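PDB 3WKY: prophenoloxidase b from Marsupenaeus japonicus, which probably oxidises phenols to quinones at a type 3 copper centre once its proenzyme form is activated. Local coordinates for residues H482-Y487 with H548-S553; E443-T448 with T661-R666. All coordinates share one frame; numbering follows the deposited sequence. Where two conformers were deposited one is given.

Contact 1 (H482-Y487 with H548-S553); sequences HPDFSY and HSNESS. With NAG (2-acetamido-2-deoxy-beta-D-glucopyranose), chain F.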
ATOM      1  N   HIS A 482     -23.206 -43.156  -2.199  1.00 23.34           N
ATOM      2  CA  HIS A 482     -24.111 -43.207  -3.340  1.00 20.09           C
ATOM      3  C   HIS A 482     -24.533 -44.659  -3.548  1.00 21.72           C
ATOM      4  O   HIS A 482     -23.783 -45.566  -3.203  1.00 21.28           O
ATOM      5  CB  HIS A 482     -23.385 -42.720  -4.598  1.00 21.93           C
ATOM      6  CG  HIS A 482     -22.306 -43.648  -5.062  1.00 24.02           C
ATOM      7  ND1 HIS A 482     -22.538 -44.672  -5.960  1.00 23.46           N
ATOM      8  CD2 HIS A 482     -20.994 -43.732  -4.734  1.00 24.00           C
ATOM      9  CE1 HIS A 482     -21.415 -45.330  -6.177  1.00 23.40           C
ATOM     10  NE2 HIS A 482     -20.460 -44.780  -5.441  1.00 26.18           N
ATOM     11  N   PRO A 483     -25.735 -44.883  -4.105  1.00 24.87           N
ATOM     12  CA  PRO A 483     -26.159 -46.236  -4.511  1.00 23.67           C
ATOM     13  C   PRO A 483     -25.330 -46.753  -5.680  1.00 25.77           C
ATOM     14  O   PRO A 483     -24.856 -45.934  -6.478  1.00 26.90           O
ATOM     15  CB  PRO A 483     -27.604 -46.025  -4.989  1.00 24.64           C
ATOM     16  CG  PRO A 483     -28.056 -44.765  -4.336  1.00 26.58           C
ATOM     17  CD  PRO A 483     -26.822 -43.894  -4.224  1.00 24.54           C
ATOM     18  N   ASP A 484     -25.162 -48.072  -5.803  1.00 23.81           N
ATOM     19  CA  ASP A 484     -24.570 -48.636  -7.018  1.00 30.56           C
ATOM     20  C   ASP A 484     -25.366 -48.199  -8.244  1.00 23.74           C
ATOM     21  O   ASP A 484     -26.571 -47.950  -8.160  1.00 27.42           O
ATOM     22  CB  ASP A 484     -24.561 -50.172  -6.988  1.00 31.77           C
ATOM     23  CG  ASP A 484     -23.620 -50.747  -5.943  1.00 40.60           C
ATOM     24  OD1 ASP A 484     -22.701 -50.035  -5.487  1.00 33.55           O
ATOM     25  OD2 ASP A 484     -23.801 -51.935  -5.591  1.00 40.04           O
ATOM     26  N   PHE A 485     -24.691 -48.105  -9.385  1.00 23.43           N
ATOM     27  CA  PHE A 485     -25.375 -47.887 -10.646  1.00 22.69           C
ATOM     28  C   PHE A 485     -24.689 -48.673 -11.748  1.00 26.76           C
ATOM     29  O   PHE A 485     -23.548 -49.117 -11.594  1.00 27.36           O
ATOM     30  CB  PHE A 485     -25.441 -46.393 -11.017  1.00 21.93           C
ATOM     31  CG  PHE A 485     -24.095 -45.745 -11.217  1.00 25.38           C
ATOM     32  CD1 PHE A 485     -23.399 -45.219 -10.137  1.00 27.42           C
ATOM     33  CD2 PHE A 485     -23.546 -45.622 -12.490  1.00 24.26           C
ATOM     34  CE1 PHE A 485     -22.161 -44.616 -10.314  1.00 24.94           C
ATOM     35  CE2 PHE A 485     -22.311 -45.017 -12.677  1.00 30.65           C
ATOM     36  CZ  PHE A 485     -21.617 -44.510 -11.583  1.00 20.44           C
ATOM     37  N   SER A 486     -25.399 -48.875 -12.854  1.00 26.24           N
ATOM     38  CA  SER A 486     -24.777 -49.458 -14.029  0.52 22.33           C
ATOM     39  C   SER A 486     -25.069 -48.586 -15.242  1.00 19.51           C
ATOM     40  O   SER A 486     -25.906 -47.683 -15.186  1.00 25.95           O
ATOM     41  CB  SER A 486     -25.298 -50.869 -14.278  0.52 28.85           C
ATOM     42  OG  SER A 486     -26.599 -50.812 -14.825  0.52 25.78           O
ATOM     43  N   TYR A 487     -24.351 -48.835 -16.328  1.00 22.66           N
ATOM     44  CA  TYR A 487     -24.632 -48.147 -17.581  1.00 25.09           C
ATOM     45  C   TYR A 487     -24.513 -49.145 -18.727  1.00 24.09           C
ATOM     46  O   TYR A 487     -23.785 -50.133 -18.620  1.00 24.47           O
ATOM     47  CB  TYR A 487     -23.713 -46.931 -17.803  1.00 24.26           C
ATOM     48  CG  TYR A 487     -22.247 -47.259 -17.969  1.00 24.99           C
ATOM     49  CD1 TYR A 487     -21.750 -47.717 -19.182  1.00 25.16           C
ATOM     50  CD2 TYR A 487     -21.349 -47.075 -16.922  1.00 25.12           C
ATOM     51  CE1 TYR A 487     -20.418 -48.022 -19.335  1.00 27.79           C
ATOM     52  CE2 TYR A 487     -20.006 -47.365 -17.076  1.00 20.56           C
ATOM     53  CZ  TYR A 487     -19.547 -47.833 -18.276  1.00 23.12           C
ATOM     54  OH  TYR A 487     -18.213 -48.131 -18.433  1.00 24.21           O
ATOM     55  N   HIS A 548     -20.951 -52.212 -14.307  1.00 22.08           N
ATOM     56  CA  HIS A 548     -21.427 -51.874 -12.966  0.58 24.57           C
ATOM     57  C   HIS A 548     -20.461 -50.866 -12.365  1.00 21.56           C
ATOM     58  O   HIS A 548     -19.274 -50.892 -12.678  1.00 20.72           O
ATOM     59  CB  HIS A 548     -21.454 -53.118 -12.073  0.58 23.79           C
ATOM     60  CG  HIS A 548     -22.088 -52.892 -10.729  0.58 26.28           C
ATOM     61  ND1 HIS A 548     -21.421 -52.304  -9.679  0.58 25.46           N
ATOM     62  CD2 HIS A 548     -23.327 -53.192 -10.274  0.58 29.15           C
ATOM     63  CE1 HIS A 548     -22.226 -52.238  -8.630  0.58 25.58           C
ATOM     64  NE2 HIS A 548     -23.384 -52.774  -8.962  0.58 30.37           N
ATOM     65  N   SER A 549     -20.961 -50.006 -11.496  1.00 23.52           N
ATOM     66  CA  SER A 549     -20.117 -48.959 -10.921  1.00 23.55           C
ATOM     67  C   SER A 549     -18.941 -49.521 -10.116  1.00 27.13           C
ATOM     68  O   SER A 549     -17.853 -48.939 -10.123  1.00 23.18           O
ATOM     69  CB  SER A 549     -20.967 -47.961 -10.124  1.00 21.67           C
ATOM     70  OG  SER A 549     -21.664 -48.577  -9.056  1.00 22.76           O
ATOM     71  N   ASN A 550     -19.130 -50.671  -9.467  1.00 23.20           N
ATOM     72  CA  ASN A 550     -18.048 -51.290  -8.687  1.00 24.37           C
ATOM     73  C   ASN A 550     -16.926 -51.823  -9.569  1.00 24.11           C
ATOM     74  O   ASN A 550     -15.875 -52.199  -9.066  1.00 25.36           O
ATOM     75  CB  ASN A 550     -18.566 -52.438  -7.809  1.00 33.55           C
ATOM     76  CG  ASN A 550     -19.198 -51.967  -6.515  1.00 43.71           C
ATOM     77  OD1 ASN A 550     -19.345 -50.769  -6.275  1.00 45.31           O
ATOM     78  ND2 ASN A 550     -19.592 -52.932  -5.671  1.00 46.27           N
ATOM     79  N   GLU A 551     -17.145 -51.870 -10.882  1.00 21.31           N
ATOM     80  CA  GLU A 551     -16.116 -52.356 -11.794  1.00 18.12           C
ATOM     81  C   GLU A 551     -15.256 -51.233 -12.345  1.00 25.35           C
ATOM     82  O   GLU A 551     -14.317 -51.491 -13.097  1.00 21.44           O
ATOM     83  CB  GLU A 551     -16.740 -53.063 -13.016  1.00 21.84           C
ATOM     84  CG  GLU A 551     -17.706 -54.181 -12.729  1.00 30.07           C
ATOM     85  CD  GLU A 551     -18.213 -54.812 -14.024  1.00 30.86           C
ATOM     86  OE1 GLU A 551     -17.534 -55.724 -14.539  1.00 38.67           O
ATOM     87  OE2 GLU A 551     -19.262 -54.369 -14.541  1.00 25.14           O
ATOM     88  N   SER A 552     -15.589 -49.991 -12.008  1.00 20.21           N
ATOM     89  CA  SER A 552     -14.927 -48.839 -12.637  1.00 21.71           C
ATOM     90  C   SER A 552     -13.405 -48.905 -12.610  1.00 18.06           C
ATOM     91  O   SER A 552     -12.805 -49.314 -11.617  1.00 21.82           O
ATOM     92  CB  SER A 552     -15.351 -47.532 -11.974  1.00 23.48           C
ATOM     93  OG  SER A 552     -14.537 -46.484 -12.472  1.00 21.22           O
ATOM     94  N   SER A 553     -12.786 -48.459 -13.698  1.00 18.02           N
ATOM     95  CA  SER A 553     -11.335 -48.406 -13.793  1.00 17.74           C
ATOM     96  C   SER A 553     -10.691 -47.543 -12.706  1.00 20.07           C
ATOM     97  O   SER A 553      -9.509 -47.714 -12.395  1.00 19.07           O
ATOM     98  CB  SER A 553     -10.945 -47.850 -15.156  1.00 20.04           C
ATOM     99  OG  SER A 553     -11.600 -46.615 -15.386  1.00 19.61           O
TER
HETATM  100  C1  NAG F 704     -20.319 -52.430  -4.524  1.00 41.01           C
HETATM  101  C2  NAG F 704     -21.159 -53.668  -4.200  1.00 50.40           C
HETATM  102  C3  NAG F 704     -21.991 -53.406  -2.951  1.00 47.97           C
HETATM  103  C4  NAG F 704     -21.070 -53.038  -1.797  1.00 50.44           C
HETATM  104  C5  NAG F 704     -20.094 -51.931  -2.187  1.00 49.65           C
HETATM  105  C6  NAG F 704     -19.014 -51.792  -1.120  1.00 46.12           C
HETATM  106  C7  NAG F 704     -21.872 -55.299  -5.855  1.00 57.44           C
HETATM  107  C8  NAG F 704     -23.067 -55.836  -6.587  1.00 45.99           C
HETATM  108  N2  NAG F 704     -21.993 -54.082  -5.319  1.00 52.02           N
HETATM  109  O3  NAG F 704     -22.734 -54.551  -2.605  1.00 47.73           O
HETATM  110  O4  NAG F 704     -21.838 -52.614  -0.691  1.00 55.76           O
HETATM  111  O5  NAG F 704     -19.455 -52.197  -3.424  1.00 50.97           O
HETATM  112  O6  NAG F 704     -18.052 -52.803  -1.321  1.00 54.48           O
HETATM  113  O7  NAG F 704     -20.843 -55.970  -5.767  1.00 52.65           O

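Contact 2 (E443-T448 with T661-R666); sequences ENLLHT and TITHLR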
ATOM      1  N   GLU A 443     -34.460 -43.496 -15.216  1.00 26.89           N
ATOM      2  CA  GLU A 443     -33.244 -43.665 -16.003  0.53 30.41           C
ATOM      3  C   GLU A 443     -32.403 -42.390 -15.993  1.00 30.09           C
ATOM      4  O   GLU A 443     -32.955 -41.291 -16.021  1.00 27.53           O
ATOM      5  CB  GLU A 443     -33.637 -43.984 -17.441  0.53 33.64           C
ATOM      6  CG  GLU A 443     -32.650 -44.829 -18.203  0.53 33.99           C
ATOM      7  CD  GLU A 443     -33.277 -45.447 -19.442  0.53 39.90           C
ATOM      8  OE1 GLU A 443     -32.908 -45.034 -20.563  0.53 37.72           O
ATOM      9  OE2 GLU A 443     -34.140 -46.342 -19.288  0.53 39.13           O
ATOM     10  N   ASN A 444     -31.081 -42.549 -15.975  1.00 24.75           N
ATOM     11  CA  ASN A 444     -30.129 -41.440 -16.069  1.00 26.54           C
ATOM     12  C   ASN A 444     -30.132 -40.484 -14.879  1.00 25.53           C
ATOM     13  O   ASN A 444     -29.725 -39.322 -15.006  1.00 24.24           O
ATOM     14  CB  ASN A 444     -30.320 -40.685 -17.383  1.00 23.56           C
ATOM     15  CG  ASN A 444     -30.222 -41.595 -18.574  1.00 28.87           C
ATOM     16  OD1 ASN A 444     -29.289 -42.397 -18.673  1.00 24.02           O
ATOM     17  ND2 ASN A 444     -31.194 -41.502 -19.485  1.00 28.80           N
ATOM     18  N   LEU A 445     -30.588 -40.990 -13.737  1.00 24.13           N
ATOM     19  CA  LEU A 445     -30.593 -40.238 -12.488  1.00 22.51           C
ATOM     20  C   LEU A 445     -29.762 -40.961 -11.439  1.00 28.11           C
ATOM     21  O   LEU A 445     -29.963 -42.156 -11.184  1.00 23.82           O
ATOM     22  CB  LEU A 445     -32.025 -40.040 -11.978  1.00 25.02           C
ATOM     23  CG  LEU A 445     -32.207 -39.361 -10.613  1.00 32.68           C
ATOM     24  CD1 LEU A 445     -31.717 -37.914 -10.634  1.00 27.05           C
ATOM     25  CD2 LEU A 445     -33.663 -39.420 -10.151  1.00 30.22           C
ATOM     26  N   LEU A 446     -28.812 -40.243 -10.840  1.00 21.89           N
ATOM     27  CA  LEU A 446     -27.979 -40.807  -9.779  1.00 23.43           C
ATOM     28  C   LEU A 446     -28.211 -40.029  -8.493  1.00 26.48           C
ATOM     29  O   LEU A 446     -28.538 -38.836  -8.533  1.00 25.82           O
ATOM     30  CB  LEU A 446     -26.496 -40.742 -10.161  1.00 21.83           C
ATOM     31  CG  LEU A 446     -26.084 -41.484 -11.437  1.00 26.64           C
ATOM     32  CD1 LEU A 446     -24.579 -41.374 -11.656  1.00 22.91           C
ATOM     33  CD2 LEU A 446     -26.503 -42.946 -11.366  1.00 24.96           C
ATOM     34  N   HIS A 447     -28.058 -40.695  -7.351  1.00 21.77           N
ATOM     35  CA  HIS A 447     -28.254 -40.011  -6.078  1.00 21.07           C
ATOM     36  C   HIS A 447     -27.019 -40.064  -5.196  1.00 22.53           C
ATOM     37  O   HIS A 447     -26.151 -40.917  -5.358  1.00 23.23           O
ATOM     38  CB  HIS A 447     -29.433 -40.600  -5.294  1.00 24.24           C
ATOM     39  CG  HIS A 447     -30.769 -40.318  -5.900  1.00 24.39           C
ATOM     40  ND1 HIS A 447     -31.426 -41.224  -6.703  1.00 27.47           N
ATOM     41  CD2 HIS A 447     -31.574 -39.228  -5.823  1.00 29.75           C
ATOM     42  CE1 HIS A 447     -32.580 -40.707  -7.093  1.00 29.18           C
ATOM     43  NE2 HIS A 447     -32.693 -39.500  -6.573  1.00 28.50           N
ATOM     44  N   THR A 448     -26.947 -39.120  -4.270  1.00 20.77           N
ATOM     45  CA  THR A 448     -25.926 -39.166  -3.227  0.81 20.94           C
ATOM     46  C   THR A 448     -26.588 -38.816  -1.918  1.00 20.95           C
ATOM     47  O   THR A 448     -27.661 -38.206  -1.889  1.00 24.27           O
ATOM     48  CB  THR A 448     -24.724 -38.205  -3.449  0.81 21.11           C
ATOM     49  OG1 THR A 448     -25.154 -36.847  -3.308  0.81 17.52           O
ATOM     50  CG2 THR A 448     -24.079 -38.418  -4.812  0.81 21.18           C
ATOM     51  N   THR A 661     -28.425 -36.753 -14.549  1.00 22.34           N
ATOM     52  CA  THR A 661     -28.742 -35.825 -13.472  1.00 21.70           C
ATOM     53  C   THR A 661     -28.253 -36.448 -12.175  1.00 22.05           C
ATOM     54  O   THR A 661     -28.398 -37.656 -11.969  1.00 21.67           O
ATOM     55  CB  THR A 661     -30.263 -35.565 -13.403  1.00 26.41           C
ATOM     56  OG1 THR A 661     -30.689 -34.962 -14.631  1.00 24.96           O
ATOM     57  CG2 THR A 661     -30.620 -34.643 -12.242  1.00 25.13           C
ATOM     58  N   ILE A 662     -27.638 -35.644 -11.311  1.00 19.53           N
ATOM     59  CA  ILE A 662     -27.219 -36.150 -10.005  1.00 17.83           C
ATOM     60  C   ILE A 662     -27.911 -35.353  -8.912  1.00 22.70           C
ATOM     61  O   ILE A 662     -27.838 -34.121  -8.890  1.00 20.86           O
ATOM     62  CB  ILE A 662     -25.673 -36.074  -9.813  1.00 21.48           C
ATOM     63  CG1 ILE A 662     -24.962 -36.820 -10.945  1.00 23.06           C
ATOM     64  CG2 ILE A 662     -25.278 -36.631  -8.442  1.00 19.78           C
ATOM     65  CD1 ILE A 662     -23.451 -36.870 -10.812  1.00 26.11           C
ATOM     66  N   THR A 663     -28.573 -36.057  -7.998  1.00 21.63           N
ATOM     67  CA  THR A 663     -29.428 -35.417  -7.011  1.00 22.80           C
ATOM     68  C   THR A 663     -29.017 -35.821  -5.606  1.00 23.29           C
ATOM     69  O   THR A 663     -28.980 -37.007  -5.283  1.00 24.64           O
ATOM     70  CB  THR A 663     -30.904 -35.790  -7.253  1.00 25.97           C
ATOM     71  OG1 THR A 663     -31.340 -35.203  -8.484  1.00 25.14           O
ATOM     72  CG2 THR A 663     -31.793 -35.288  -6.114  1.00 24.19           C
ATOM     73  N   HIS A 664     -28.677 -34.836  -4.775  1.00 19.48           N
ATOM     74  CA  HIS A 664     -28.308 -35.107  -3.397  1.00 17.15           C
ATOM     75  C   HIS A 664     -29.553 -35.164  -2.527  1.00 24.48           C
ATOM     76  O   HIS A 664     -30.380 -34.254  -2.563  1.00 26.33           O
ATOM     77  CB  HIS A 664     -27.363 -34.015  -2.852  1.00 18.17           C
ATOM     78  CG  HIS A 664     -26.966 -34.224  -1.423  1.00 19.47           C
ATOM     79  ND1 HIS A 664     -26.109 -35.227  -1.029  1.00 20.40           N
ATOM     80  CD2 HIS A 664     -27.315 -33.563  -0.294  1.00 19.48           C
ATOM     81  CE1 HIS A 664     -25.943 -35.176   0.282  1.00 18.53           C
ATOM     82  NE2 HIS A 664     -26.666 -34.177   0.752  1.00 20.87           N
ATOM     83  N   LEU A 665     -29.665 -36.227  -1.733  1.00 23.89           N
ATOM     84  CA  LEU A 665     -30.787 -36.396  -0.818  1.00 25.49           C
ATOM     85  C   LEU A 665     -30.360 -36.136   0.625  1.00 24.18           C
ATOM     86  O   LEU A 665     -29.568 -36.897   1.196  1.00 26.82           O
ATOM     87  CB  LEU A 665     -31.354 -37.817  -0.939  1.00 26.00           C
ATOM     88  CG  LEU A 665     -31.845 -38.227  -2.331  1.00 25.49           C
ATOM     89  CD1 LEU A 665     -32.159 -39.733  -2.413  1.00 21.79           C
ATOM     90  CD2 LEU A 665     -33.053 -37.400  -2.726  1.00 25.96           C
ATOM     91  N   ARG A 666     -30.880 -35.056   1.206  1.00 25.44           N
ATOM     92  CA  ARG A 666     -30.652 -34.746   2.614  1.00 32.61           C
ATOM     93  C   ARG A 666     -31.300 -35.808   3.513  1.00 34.14           C
ATOM     94  O   ARG A 666     -30.820 -36.095   4.609  1.00 32.62           O
ATOM     95  CB  ARG A 666     -31.203 -33.354   2.941  1.00 37.78           C
ATOM     96  CG  ARG A 666     -31.166 -33.010   4.422  1.00 59.77           C
ATOM     97  CD  ARG A 666     -31.702 -31.613   4.719  1.00 66.73           C
ATOM     98  NE  ARG A 666     -30.679 -30.579   4.576  1.00 75.35           N
ATOM     99  CZ  ARG A 666     -29.691 -30.374   5.444  1.00 71.69           C
ATOM    100  NH1 ARG A 666     -29.569 -31.144   6.521  1.00 65.59           N
ATOM    101  NH2 ARG A 666     -28.813 -29.404   5.228  1.00 71.86           N
TER

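Contact 1 (H482-Y487 with H548-S553)
Ser549 meets Phe485 with its backbone and with its side chain. Its amide N donates to Phe485 O at 2.7 Å, a short bond bent to 137° at the hydrogen. From the same residue, CB sits over one face of the Phe485 ring. Ser549 CB lies 3.6 Å from the centroid of the Phe485 ring, a CH-pi contact offset toward the rim, with CE1 its nearest ring atom. The next atom, OG, stands between the backbone N and the carbonyl carbon (chi1 60°). There Ser549 OG accepts the amide of Phe485, N to OG 3.1 Å, in a nearly straight bond. The Phe485 side chain also touches Val580. An alanine in place of Phe485 would probably leave Ser549 CB without its aromatic face and open a gap near Leu446 CD2, which packs against ring atom CG.

The pairing belongs to the immunoglobulin-like hemocyanin domain. Strand 485-493 runs antiparallel to strand 541-548, and Ser486 and His548 form a non-hydrogen-bonded pair. A short 3-10 turn, 549-551, follows the edge strand and holds glycosylated Asn550 at its middle. Asn550 ND2 is bonded covalently to C1 of the NAG.

Asp484 and His548 both lie near the sugar. The His548 ring keeps its ND1 for the amide N of Asn550, 2.8 Å away and close to the ring plane. His548 CE1 lies 3.4 Å from Asp484 CG, with carboxylate and ring planes 75° apart. Asp484 OD2 takes the N-H of the acetamido group, NAG N2 to OD2 2.8 Å. Asp484 OD1 is in a salt bridge with Arg576, which also donates to Asn550 OD1.

Contact 2 (E443-T448 with T661-R666)
A parallel pair of strands in the mixed sheet of the immunoglobulin-like hemocyanin domain brings Leu445 to Thr448 beside Thr661 to His664. The four pairs are in continuous register. Five backbone hydrogen bonds alternate between the chains, from Thr661 N to Asn444 O (2.9 Å) to Leu665 N to Thr448 O (2.8 Å). Contacts of CA-H with carbonyl oxygens fill in between, such as His447 CA to Thr663 O at 3.2 Å.

On the face with Leu445, His447, Thr661 and Thr663, Leu445 CG is anti to the backbone N (chi1 175°), beside the carbonyl carbon. From there Leu445 CD1 reaches toward the partner strand, 3.8 Å from Thr661 CG2 and 3.5 Å from Thr663 OG1. The side chains of His447 and Thr663 run alongside each other. The CD2 corner of the His447 ring meets Thr663 CB, and also Leu665 CD1 at 3.5 Å. His447 ND1 is hydrogen-bonded to Glu432, which probably fixes the turn of its ring.

The other face carries Leu446, Ile662, Thr448 and His664. Leu446 CB and Ile662 CG1 make a looser apolar contact. At the end of the pair, His664 ND1 donates to Thr448 OG1 at 3.0 Å, with the oxygen in the ring plane and the side chains at about a right angle. The same hydroxyl is bonded to Arg582 O, so two partners grip it, and Phe450 meets the His664 ring with the planes at about 80°.

Strand 588-598 flanks strand 655-664 on the side away from strand 445-456, and Ile662 touches its Phe590. Leu446 packs on Val430 of strand 424-432, in the three-stranded sheet.

Overall arrangement
Contact 2 is the more buried and lies within the mixed sheet. Contact 1 is partly buried and lies at the end of the separate three-stranded sheet, where the chain leaves for a loop. Their centres are 14 Å apart, and the two meet where Pro483 CD lies 3.3 Å from His447 O and Phe485 CB lies 3.6 Å from Leu446 CD2. The chemistry follows the place. Contact 2 depends on regular parallel backbone bonds with threonine, leucine and histidine side chains packed on both faces. Contact 1 has one backbone-to-backbone bond, one serine hydroxyl, an aromatic face and an aspartate that hydrogen-bonds to the asparagine-linked sugar.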